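Local structure of cytosolic phospholipase A2 delta (Homo sapiens, 5IXC) at residues 26-31 with 80-85; 46-51 with 68-73; 329-334 with 365-370; 335-340 with 678-683. The protein hydrolyses glycerophospholipids at the sn-2 position in a calcium-dependent manner, with a preference for linoleic acid there. All blocks are in the same frame, centred on the assembly; numbering follows the deposited sequence.

Contact 1 (26-31 with 80-85)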
# COMPACT_ATOMS: atom_id res chain seq x y z
N TRP A 26 -3.57 23.49 -21.83
CA TRP A 26 -4.01 24.88 -21.82
C TRP A 26 -2.94 25.72 -21.12
O TRP A 26 -2.18 25.21 -20.31
CB TRP A 26 -5.35 25.00 -21.09
CG TRP A 26 -6.54 24.99 -21.99
CD1 TRP A 26 -7.15 26.09 -22.53
CD2 TRP A 26 -7.28 23.86 -22.45
NE1 TRP A 26 -8.23 25.71 -23.30
CE2 TRP A 26 -8.32 24.34 -23.27
CE3 TRP A 26 -7.15 22.48 -22.25
CZ2 TRP A 26 -9.24 23.49 -23.89
CZ3 TRP A 26 -8.07 21.63 -22.88
CH2 TRP A 26 -9.10 22.14 -23.69
N GLN A 27 -2.87 26.99 -21.45
CA GLN A 27 -1.99 27.92 -20.73
C GLN A 27 -2.77 28.69 -19.67
O GLN A 27 -3.72 29.42 -19.98
CB GLN A 27 -1.35 28.92 -21.68
CG GLN A 27 -0.05 29.47 -21.13
CD GLN A 27 0.25 30.88 -21.60
OE1 GLN A 27 -0.62 31.74 -21.59
NE2 GLN A 27 1.50 31.12 -21.99
N LEU A 28 -2.36 28.51 -18.42
CA LEU A 28 -2.98 29.19 -17.29
C LEU A 28 -2.05 30.30 -16.88
O LEU A 28 -0.88 30.05 -16.61
CB LEU A 28 -3.16 28.24 -16.12
CG LEU A 28 -3.73 28.84 -14.83
CD1 LEU A 28 -5.19 29.22 -15.00
CD2 LEU A 28 -3.58 27.87 -13.68
N THR A 29 -2.55 31.52 -16.83
CA THR A 29 -1.75 32.58 -16.26
C THR A 29 -2.43 32.96 -14.95
O THR A 29 -3.65 33.13 -14.90
CB THR A 29 -1.49 33.79 -17.22
OG1 THR A 29 -2.47 34.81 -17.01
CG2 THR A 29 -1.50 33.36 -18.68
N VAL A 30 -1.64 33.01 -13.89
CA VAL A 30 -2.18 33.41 -12.60
C VAL A 30 -1.44 34.67 -12.23
O VAL A 30 -0.21 34.69 -12.26
CB VAL A 30 -2.06 32.30 -11.52
CG1 VAL A 30 -2.05 30.90 -12.14
CG2 VAL A 30 -0.85 32.48 -10.62
N ARG A 31 -2.17 35.75 -11.95
CA ARG A 31 -1.50 36.92 -11.40
C ARG A 31 -1.89 37.16 -9.97
O ARG A 31 -3.06 37.18 -9.59
CB ARG A 31 -1.61 38.18 -12.26
CG ARG A 31 -2.88 38.98 -12.14
CD ARG A 31 -2.69 40.43 -12.59
NE ARG A 31 -1.76 40.55 -13.71
CZ ARG A 31 -2.02 40.16 -14.95
NH1 ARG A 31 -3.19 39.60 -15.27
NH2 ARG A 31 -1.08 40.32 -15.88
N PHE A 80 2.24 34.87 -13.62
CA PHE A 80 3.01 33.66 -13.94
C PHE A 80 2.23 32.73 -14.85
O PHE A 80 1.00 32.77 -14.89
CB PHE A 80 3.40 32.91 -12.68
CG PHE A 80 4.16 33.76 -11.70
CD1 PHE A 80 5.52 33.93 -11.82
CD2 PHE A 80 3.49 34.38 -10.65
CE1 PHE A 80 6.22 34.71 -10.91
CE2 PHE A 80 4.18 35.16 -9.74
CZ PHE A 80 5.55 35.33 -9.87
N ARG A 81 2.96 31.88 -15.57
CA ARG A 81 2.40 31.00 -16.60
C ARG A 81 2.76 29.53 -16.43
O ARG A 81 3.93 29.17 -16.29
CB ARG A 81 2.87 31.45 -17.97
CG ARG A 81 2.20 32.71 -18.47
CD ARG A 81 3.09 33.41 -19.48
NE ARG A 81 2.54 34.67 -19.95
CZ ARG A 81 3.19 35.55 -20.70
NH1 ARG A 81 4.45 35.32 -21.08
NH2 ARG A 81 2.60 36.68 -21.08
N PHE A 82 1.73 28.70 -16.46
CA PHE A 82 1.86 27.25 -16.35
C PHE A 82 1.22 26.68 -17.59
O PHE A 82 0.38 27.32 -18.20
CB PHE A 82 1.05 26.69 -15.17
CG PHE A 82 1.41 27.26 -13.84
CD1 PHE A 82 2.33 26.61 -13.02
CD2 PHE A 82 0.80 28.42 -13.38
CE1 PHE A 82 2.67 27.12 -11.78
CE2 PHE A 82 1.13 28.94 -12.15
CZ PHE A 82 2.07 28.30 -11.34
N LEU A 83 1.61 25.45 -17.92
CA LEU A 83 0.85 24.59 -18.82
C LEU A 83 0.05 23.60 -18.00
O LEU A 83 0.56 23.00 -17.06
CB LEU A 83 1.75 23.86 -19.80
CG LEU A 83 2.15 24.65 -21.06
CD1 LEU A 83 3.06 23.77 -21.89
CD2 LEU A 83 0.94 25.09 -21.88
N ILE A 84 -1.20 23.42 -18.38
CA ILE A 84 -2.16 22.66 -17.61
C ILE A 84 -2.77 21.60 -18.51
O ILE A 84 -3.27 21.90 -19.59
CB ILE A 84 -3.30 23.57 -17.10
CG1 ILE A 84 -2.78 24.57 -16.07
CG2 ILE A 84 -4.44 22.77 -16.50
CD1 ILE A 84 -1.93 23.98 -14.97
N GLN A 85 -2.72 20.36 -18.05
CA GLN A 85 -3.33 19.23 -18.73
C GLN A 85 -4.70 19.01 -18.08
O GLN A 85 -4.81 18.58 -16.94
CB GLN A 85 -2.45 17.98 -18.62
CG GLN A 85 -3.12 16.69 -19.10
CD GLN A 85 -3.68 16.80 -20.50
OE1 GLN A 85 -4.90 16.90 -20.70
NE2 GLN A 85 -2.80 16.83 -21.48
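Leu28 and Phe82 sit opposite each other at the middle of an antiparallel strand pair that belongs to the beta-sandwich of the N-terminal C2 domain. Six backbone hydrogen bonds join residues 26-31 to 80-85, two for each of the hydrogen-bonded pairs Trp26-Ile84, Leu28-Phe82 and Val30-Phe80; the straightest runs from Phe82 N to Leu28 O (2.9 Å, 172°). The pair illustrates how one sheet can be densely packed on one face and more exposed on the other. On the packed face, CG1 of Val30 meets the Phe82 ring at its edge, 3.7 Å from CE2, while the facing sheet supplies Leu53 of strand 49-55, which touches Val30, Phe80 and Phe82. Phe63 adds an edge-to-face contact with the Phe82 ring. Farther along, CB of Leu28 rests 3.7 Å from CG1 of Ile84. The other face carries Gln27, Thr29, Arg81 and Leu83 and is looser and more exposed to solvent, Arg81 most of all. Arg81, extended from CG to NE, runs beside Thr29, whose CG2 lies 3.8 Å from Arg81 CG. Gln27 crosses the same chain at an angle, its amide end beside the CG and CD methylenes of Arg81, with CG anti to the backbone N (chi1 -155°) and its amide plane within 14° of the guanidinium plane. With an alanine at Gln27, the aliphatic part of Arg81 would probably lose its cover from Gln27 and turn more freely. Near the end of this face, Leu83 folds back over the backbone of its partner, CD2 reaching to 3.5 Å from Trp26 O.

Contact 2 (46-51 with 68-73). With BA (barium ion), chain E.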
# COMPACT_ATOMS: atom_id res chain seq x y z
N GLU A 46 6.58 44.02 11.42
CA GLU A 46 5.68 43.81 10.28
C GLU A 46 6.26 42.80 9.31
O GLU A 46 7.48 42.68 9.19
CB GLU A 46 5.36 45.10 9.54
CG GLU A 46 3.94 45.55 9.79
CD GLU A 46 3.50 46.71 8.93
OE1 GLU A 46 4.30 47.65 8.74
OE2 GLU A 46 2.33 46.68 8.47
N ALA A 47 5.40 42.08 8.62
CA ALA A 47 5.83 41.05 7.69
C ALA A 47 6.61 41.65 6.52
O ALA A 47 6.39 42.80 6.14
CB ALA A 47 4.64 40.25 7.18
N ASP A 48 7.54 40.86 5.98
CA ASP A 48 8.22 41.13 4.71
C ASP A 48 7.83 40.06 3.70
O ASP A 48 8.61 39.16 3.41
CB ASP A 48 9.72 41.10 4.91
CG ASP A 48 10.14 41.94 6.06
OD1 ASP A 48 10.78 41.38 6.98
OD2 ASP A 48 9.82 43.15 6.07
N PRO A 49 6.61 40.17 3.15
CA PRO A 49 6.00 39.00 2.55
C PRO A 49 6.33 38.75 1.09
O PRO A 49 6.63 39.68 0.33
CB PRO A 49 4.51 39.29 2.69
CG PRO A 49 4.42 40.77 2.66
CD PRO A 49 5.74 41.35 3.07
N TYR A 50 6.23 37.49 0.71
CA TYR A 50 6.17 37.10 -0.68
C TYR A 50 5.30 35.89 -0.84
O TYR A 50 5.02 35.18 0.12
CB TYR A 50 7.56 36.81 -1.24
CG TYR A 50 8.27 35.68 -0.55
CD1 TYR A 50 8.11 34.37 -0.96
CD2 TYR A 50 9.12 35.92 0.53
CE1 TYR A 50 8.77 33.33 -0.32
CE2 TYR A 50 9.79 34.90 1.16
CZ TYR A 50 9.62 33.61 0.74
OH TYR A 50 10.28 32.60 1.38
N VAL A 51 4.89 35.65 -2.08
CA VAL A 51 4.04 34.53 -2.43
C VAL A 51 4.84 33.45 -3.14
O VAL A 51 5.74 33.76 -3.91
CB VAL A 51 2.87 34.98 -3.32
CG1 VAL A 51 1.98 33.80 -3.73
CG2 VAL A 51 2.04 36.01 -2.59
N LEU A 68 8.30 41.95 -0.55
CA LEU A 68 8.04 43.32 -0.08
C LEU A 68 8.42 43.45 1.39
O LEU A 68 8.57 42.44 2.08
CB LEU A 68 6.57 43.70 -0.29
CG LEU A 68 6.17 44.03 -1.74
CD1 LEU A 68 4.66 44.10 -1.90
CD2 LEU A 68 6.78 45.34 -2.19
N THR A 69 8.58 44.67 1.87
CA THR A 69 9.08 44.88 3.23
C THR A 69 8.13 45.71 4.08
O THR A 69 7.55 46.68 3.61
CB THR A 69 10.48 45.53 3.25
OG1 THR A 69 10.54 46.57 2.27
CG2 THR A 69 11.56 44.51 2.91
N ASP A 70 7.98 45.28 5.33
CA ASP A 70 7.13 45.96 6.32
C ASP A 70 5.75 46.35 5.80
O ASP A 70 5.41 47.53 5.76
CB ASP A 70 7.85 47.18 6.90
CG ASP A 70 9.00 46.80 7.81
OD1 ASP A 70 9.92 46.09 7.36
OD2 ASP A 70 9.00 47.21 8.98
N THR A 71 4.98 45.35 5.38
CA THR A 71 3.60 45.54 4.90
C THR A 71 2.65 44.46 5.38
O THR A 71 2.97 43.28 5.28
CB THR A 71 3.48 45.46 3.36
OG1 THR A 71 4.77 45.62 2.76
CG2 THR A 71 2.52 46.51 2.84
N SER A 72 1.48 44.88 5.85
CA SER A 72 0.35 43.96 6.09
C SER A 72 -0.62 43.94 4.91
O SER A 72 -1.58 43.17 4.89
CB SER A 72 -0.40 44.33 7.37
OG SER A 72 0.42 44.16 8.51
N HIS A 73 -0.36 44.81 3.93
CA HIS A 73 -1.16 44.93 2.72
C HIS A 73 -0.23 45.04 1.51
O HIS A 73 -0.14 46.10 0.89
CB HIS A 73 -2.07 46.18 2.81
CG HIS A 73 -3.15 46.25 1.77
ND1 HIS A 73 -2.90 46.09 0.43
CD2 HIS A 73 -4.48 46.49 1.88
CE1 HIS A 73 -4.03 46.21 -0.25
NE2 HIS A 73 -5.00 46.46 0.61
BA BA E . 10.09 43.19 9.19
O HOH W 1 2.44 41.95 8.60
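Asp48 and Asp70 are joined by a side chain-to-backbone hydrogen bond in the metal-binding loops at the tip of the C2 domain: Asp70 N donates to Asp48 OD2 (2.9 Å, 165°). With CG anti to the carbonyl carbon (chi1 -50°), the Asp48 carboxylate is turned to both the Asp70 amide and a barium ion, which it binds through OD1 at 2.9 Å and OD2 at 3.1 Å. Glu46 contributes its backbone O at 2.7 Å from barium, and Ser45 completes the protein ligands. Asp48 is a predicted calcium ligand, so the barium site at least overlaps the predicted calcium site through this residue. The metal's charge probably eases the approach of the Asp70 carboxylate to that of Asp48, OD1 of Asp70 lying 3.2 Å from Asp48 OD2. Outward from the ion, backbone bonds tie the loops together, Thr71 N to Ala47 O (3.0 Å) on one flank and Leu68 N to Pro49 O (3.0 Å) on the other. A water accepts from Ala47 N and is shared with Ser72 OG. Beyond this polar tip the contact turns apolar where strand 49-55 begins: Pro49 and Leu68 both touch Trp76, and Pro49 CD lies 4.2 Å from Leu68 CB.

Contact 3 (329-334 with 365-370). With 7FA (methyl (R)-(6Z,9Z,12Z)-octadeca-6,9,12-trien-1-ylphosphonofluoridate), chain C.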
# COMPACT_ATOMS: atom_id res chain seq x y z
N ILE A 329 -11.18 -17.66 0.96
CA ILE A 329 -11.05 -17.43 2.40
C ILE A 329 -10.78 -15.96 2.62
O ILE A 329 -9.99 -15.33 1.90
CB ILE A 329 -9.94 -18.27 3.05
CG1 ILE A 329 -10.33 -19.74 3.06
CG2 ILE A 329 -9.67 -17.83 4.49
CD1 ILE A 329 -9.14 -20.65 3.17
N MET A 330 -11.44 -15.43 3.63
CA MET A 330 -11.31 -14.03 4.02
C MET A 330 -10.99 -14.03 5.50
O MET A 330 -11.72 -14.64 6.28
CB MET A 330 -12.63 -13.33 3.76
CG MET A 330 -12.58 -11.83 3.79
SD MET A 330 -14.13 -11.23 3.08
CE MET A 330 -15.25 -11.40 4.46
N ALA A 331 -9.91 -13.36 5.89
CA ALA A 331 -9.46 -13.37 7.29
C ALA A 331 -9.08 -11.98 7.82
O ALA A 331 -8.52 -11.17 7.09
CB ALA A 331 -8.29 -14.32 7.46
N THR A 332 -9.41 -11.73 9.08
CA THR A 332 -9.10 -10.46 9.73
C THR A 332 -7.74 -10.53 10.38
O THR A 332 -7.10 -11.57 10.40
CB THR A 332 -10.09 -10.10 10.87
OG1 THR A 332 -9.92 -11.00 11.98
CG2 THR A 332 -11.52 -10.13 10.39
N GLY A 333 -7.33 -9.40 10.95
CA GLY A 333 -6.13 -9.34 11.77
C GLY A 333 -6.39 -9.81 13.18
O GLY A 333 -7.42 -10.41 13.47
N GLY A 334 -5.45 -9.51 14.07
CA GLY A 334 -5.49 -9.97 15.47
C GLY A 334 -4.20 -10.59 16.00
O GLY A 334 -4.23 -11.43 16.89
N SER A 365 -2.87 -8.51 8.40
CA SER A 365 -2.05 -8.46 9.63
C SER A 365 -1.62 -9.85 10.19
O SER A 365 -0.91 -10.58 9.52
CB SER A 365 -2.71 -7.58 10.69
OG SER A 365 -1.73 -7.19 11.64
N GLY A 366 -2.05 -10.20 11.41
CA GLY A 366 -1.65 -11.47 12.01
C GLY A 366 -1.92 -12.70 11.15
O GLY A 366 -1.14 -13.66 11.17
N SER A 367 -3.02 -12.69 10.41
CA SER A 367 -3.36 -13.76 9.47
C SER A 367 -2.28 -14.02 8.42
O SER A 367 -2.12 -15.15 7.96
CB SER A 367 -4.64 -13.44 8.72
OG SER A 367 -5.75 -13.75 9.52
N THR A 368 -1.57 -12.97 8.02
CA THR A 368 -0.55 -13.10 6.99
C THR A 368 0.67 -13.84 7.51
O THR A 368 1.45 -14.39 6.72
CB THR A 368 -0.08 -11.73 6.46
OG1 THR A 368 0.60 -11.01 7.51
CG2 THR A 368 -1.26 -10.94 5.90
N TRP A 369 0.85 -13.86 8.84
CA TRP A 369 1.94 -14.60 9.46
C TRP A 369 1.76 -16.10 9.20
O TRP A 369 2.69 -16.78 8.77
CB TRP A 369 2.01 -14.34 10.95
CG TRP A 369 2.16 -12.90 11.31
CD1 TRP A 369 2.41 -11.85 10.45
CD2 TRP A 369 2.12 -12.34 12.62
NE1 TRP A 369 2.50 -10.69 11.16
CE2 TRP A 369 2.33 -10.96 12.49
CE3 TRP A 369 1.89 -12.87 13.89
CZ2 TRP A 369 2.34 -10.10 13.59
CZ3 TRP A 369 1.91 -12.02 14.97
CH2 TRP A 369 2.12 -10.65 14.81
N THR A 370 0.55 -16.58 9.46
CA THR A 370 0.15 -17.94 9.09
C THR A 370 0.35 -18.19 7.60
O THR A 370 0.86 -19.22 7.20
CB THR A 370 -1.34 -18.18 9.43
OG1 THR A 370 -1.55 -17.94 10.83
CG2 THR A 370 -1.78 -19.58 9.09
C1 7FA C . -0.42 -7.12 14.08
P1 7FA C . -2.00 -6.98 13.21
C2 7FA C . -0.57 -7.12 15.60
O2 7FA C . -2.47 -5.45 13.26
C3 7FA C . 0.84 -7.04 16.16
C4 7FA C . 0.95 -7.08 17.69
C5 7FA C . 2.44 -7.25 17.98
C6 7FA C . 2.87 -7.04 19.41
C7 7FA C . 4.11 -6.57 19.59
C8 7FA C . 4.72 -6.31 20.95
C9 7FA C . 6.21 -6.11 20.73
CM 7FA C . -3.74 -5.11 13.79
C10 7FA C . 6.68 -4.91 20.41
C11 7FA C . 8.16 -4.73 20.16
C12 7FA C . 8.68 -3.44 20.74
C13 7FA C . 9.20 -2.50 19.94
C14 7FA C . 9.72 -1.22 20.54
C15 7FA C . 8.59 -0.26 20.91
C16 7FA C . 8.99 0.69 22.03
C17 7FA C . 10.09 1.66 21.58
C18 7FA C . 10.21 2.83 22.54
O1 7FA C . -3.02 -7.90 13.70
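Gly366, whose N lies 4.2 Å from Gly333 CA, lays its own CA over the centre of one face of the Trp369 indole, 3.9 Å above the plane, with Ser365 C nearer the rim on that same face. The indole NE1 is hydrogen-bonded to Ser532 OG, and the inhibitor chain meets the ring obliquely, C3 lying 4.1 Å from CH2 of Trp369. The Thr332 carbonyl accepts a hydrogen bond from Ser367 OG (2.7 Å), nearly along the C=O axis. This ties the first turn of the helix to the start of the glycine-rich loop, close to the nucleophile. Ser365, the nucleophile, occupies a tight turn between strand and helix, the nucleophile elbow, with a positive phi of 46°. With its OG anti to the backbone N (chi1 -161°), it is covalently bound to the phosphonate, 1.6 Å from OG to P1. Gly334 N donates to inhibitor O1 (2.9 Å), and Gly366 N adds a weak bond to it, as expected of an oxyanion hole. Asp651 is the probable proton acceptor. Strand 327-331 runs between parallel strands 360-364 and 672-676, while helix 366-374 packs through Ser367 and Thr370 against Leu342 of helix 335-351.

Contact 4 (335-340 with 678-683). With 7FA (methyl (R)-(6Z,9Z,12Z)-octadeca-6,9,12-trien-1-ylphosphonofluoridate), chain C.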
# COMPACT_ATOMS: atom_id res chain seq x y z
N GLY A 335 -3.06 -10.19 15.44
CA GLY A 335 -1.76 -10.66 15.90
C GLY A 335 -1.61 -12.17 16.01
O GLY A 335 -1.97 -12.90 15.09
N ALA A 336 -1.07 -12.62 17.14
CA ALA A 336 -0.82 -14.03 17.41
C ALA A 336 -2.11 -14.83 17.49
O ALA A 336 -2.13 -15.98 17.10
CB ALA A 336 -0.04 -14.20 18.71
N ARG A 337 -3.17 -14.21 18.02
CA ARG A 337 -4.50 -14.85 18.13
C ARG A 337 -5.04 -15.25 16.75
O ARG A 337 -5.51 -16.37 16.56
CB ARG A 337 -5.49 -13.94 18.87
CG ARG A 337 -6.95 -14.29 18.62
CD ARG A 337 -7.95 -13.38 19.33
NE ARG A 337 -7.34 -12.14 19.79
CZ ARG A 337 -7.56 -10.91 19.32
NH1 ARG A 337 -8.41 -10.66 18.35
NH2 ARG A 337 -6.91 -9.92 19.87
N ALA A 338 -4.97 -14.34 15.80
CA ALA A 338 -5.38 -14.63 14.43
C ALA A 338 -4.52 -15.74 13.83
O ALA A 338 -5.03 -16.65 13.19
CB ALA A 338 -5.30 -13.38 13.57
N MET A 339 -3.21 -15.64 14.05
CA MET A 339 -2.26 -16.59 13.47
C MET A 339 -2.61 -18.01 13.87
O MET A 339 -2.72 -18.88 13.02
CB MET A 339 -0.82 -16.31 13.93
CG MET A 339 0.22 -17.29 13.36
SD MET A 339 1.91 -16.92 13.86
CE MET A 339 1.82 -17.18 15.63
N THR A 340 -2.80 -18.22 15.16
CA THR A 340 -2.98 -19.58 15.66
C THR A 340 -4.40 -20.03 15.30
O THR A 340 -4.57 -21.13 14.79
CB THR A 340 -2.66 -19.79 17.18
OG1 THR A 340 -3.85 -19.82 17.97
CG2 THR A 340 -1.71 -18.74 17.72
N TYR A 678 -11.41 -12.89 13.84
CA TYR A 678 -10.60 -13.15 15.04
C TYR A 678 -10.71 -12.06 16.11
O TYR A 678 -9.93 -12.02 17.04
CB TYR A 678 -9.15 -13.42 14.66
CG TYR A 678 -9.04 -14.51 13.63
CD1 TYR A 678 -9.45 -15.79 13.92
CD2 TYR A 678 -8.56 -14.25 12.34
CE1 TYR A 678 -9.38 -16.79 12.98
CE2 TYR A 678 -8.47 -15.27 11.40
CZ TYR A 678 -8.90 -16.53 11.73
OH TYR A 678 -8.84 -17.55 10.81
N SER A 679 -11.73 -11.23 15.99
CA SER A 679 -12.04 -10.23 17.01
C SER A 679 -12.54 -10.87 18.32
O SER A 679 -13.20 -11.89 18.30
CB SER A 679 -13.09 -9.28 16.47
OG SER A 679 -13.42 -8.32 17.44
N LEU A 680 -12.22 -10.25 19.45
CA LEU A 680 -12.66 -10.73 20.78
C LEU A 680 -13.89 -9.97 21.30
O LEU A 680 -14.61 -10.45 22.17
CB LEU A 680 -11.52 -10.63 21.80
CG LEU A 680 -10.38 -11.62 21.57
CD1 LEU A 680 -9.20 -11.37 22.50
CD2 LEU A 680 -10.85 -13.06 21.69
N SER A 681 -14.10 -8.78 20.78
CA SER A 681 -15.35 -8.04 20.92
C SER A 681 -15.78 -7.75 19.48
O SER A 681 -14.95 -7.79 18.58
CB SER A 681 -15.09 -6.74 21.68
OG SER A 681 -14.04 -6.00 21.07
N ALA A 682 -17.04 -7.48 19.24
CA ALA A 682 -17.48 -7.13 17.87
C ALA A 682 -17.12 -8.18 16.80
O ALA A 682 -16.26 -7.94 15.94
CB ALA A 682 -16.91 -5.78 17.46
N PRO A 683 -17.77 -9.36 16.85
CA PRO A 683 -17.54 -10.38 15.82
C PRO A 683 -18.11 -10.07 14.43
O PRO A 683 -17.73 -10.73 13.45
CB PRO A 683 -18.21 -11.62 16.40
CG PRO A 683 -19.17 -11.10 17.41
CD PRO A 683 -18.55 -9.87 17.98
C1 7FA C . -0.42 -7.12 14.08
P1 7FA C . -2.00 -6.98 13.21
C2 7FA C . -0.57 -7.12 15.60
O2 7FA C . -2.47 -5.45 13.26
C3 7FA C . 0.84 -7.04 16.16
C4 7FA C . 0.95 -7.08 17.69
C5 7FA C . 2.44 -7.25 17.98
C6 7FA C . 2.87 -7.04 19.41
C7 7FA C . 4.11 -6.57 19.59
C8 7FA C . 4.72 -6.31 20.95
C9 7FA C . 6.21 -6.11 20.73
CM 7FA C . -3.74 -5.11 13.79
C10 7FA C . 6.68 -4.91 20.41
C11 7FA C . 8.16 -4.73 20.16
C12 7FA C . 8.68 -3.44 20.74
C13 7FA C . 9.20 -2.50 19.94
C14 7FA C . 9.72 -1.22 20.54
C15 7FA C . 8.59 -0.26 20.91
C16 7FA C . 8.99 0.69 22.03
C17 7FA C . 10.09 1.66 21.58
C18 7FA C . 10.21 2.83 22.54
O1 7FA C . -3.02 -7.90 13.70
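The helix beside the oxyanion hole brings Arg337 and Ala338 against Tyr678 and Leu680, in the loop after strand 672-676. Ala338 lies over one face of the Tyr678 ring in a CH-pi contact, its CA 4.1 Å from the ring centroid and 27° off the normal. Its methyl group reaches the ring too, CB being 3.6 Å from Tyr678 CD2. The far end of the tyrosine is held elsewhere on the same helix, where OH bonds to His345 ND1. This strand-turn-helix region belongs to the patatin-like alpha/beta hydrolase domain and lines its active site: Gly335, whose positive phi of 51° suits a glycine, donates from N to inhibitor O1 (2.9 Å), while Arg337, two residues on, fastens the helix to the neighbouring loop. The arginine chain leaves with CG anti to the backbone N (chi1 160°), then bends at CG-CD, and NH1 meets Tyr678 O near the guanidinium plane, a hydrogen bond whose very short modelled length is doubtful. NE turns instead to Tyr770 O. Leu680 arrives from the other direction and lays CD1 over one guanidinium face, 3.4 Å from Arg337 NE. A leucine in place of Arg337 would probably leave the carbonyls of Tyr678 and Tyr770 without these donors and free the loop to shift. Alongside, Leu680 CD2 lies 3.8 Å from Arg337 CD.

In the fold
Contacts 1 and 2 belong to the C2 domain and contacts 3 and 4 to the catalytic domain, with about 49 Å between the centres of contacts 1 and 3. Contacts 1 and 2 are only partly buried: the first is regular strand pairing with an apolar face, the second an irregular, acid-rich metal site at the loop tip. Both draw on strand 49-55, which supplies packing to one and follows directly on the metal loop of the other. Contacts 3 and 4 are buried, lie about 9 Å apart between centres and share the inhibitor phosphonate. They join directly through Thr332 OG1 and Tyr678 N, a probable hydrogen bond, and helix 335-351 serves both. Their chemistry is glycine amides on a phosphonate, hydroxyl bonds, aromatic packing and one arginine.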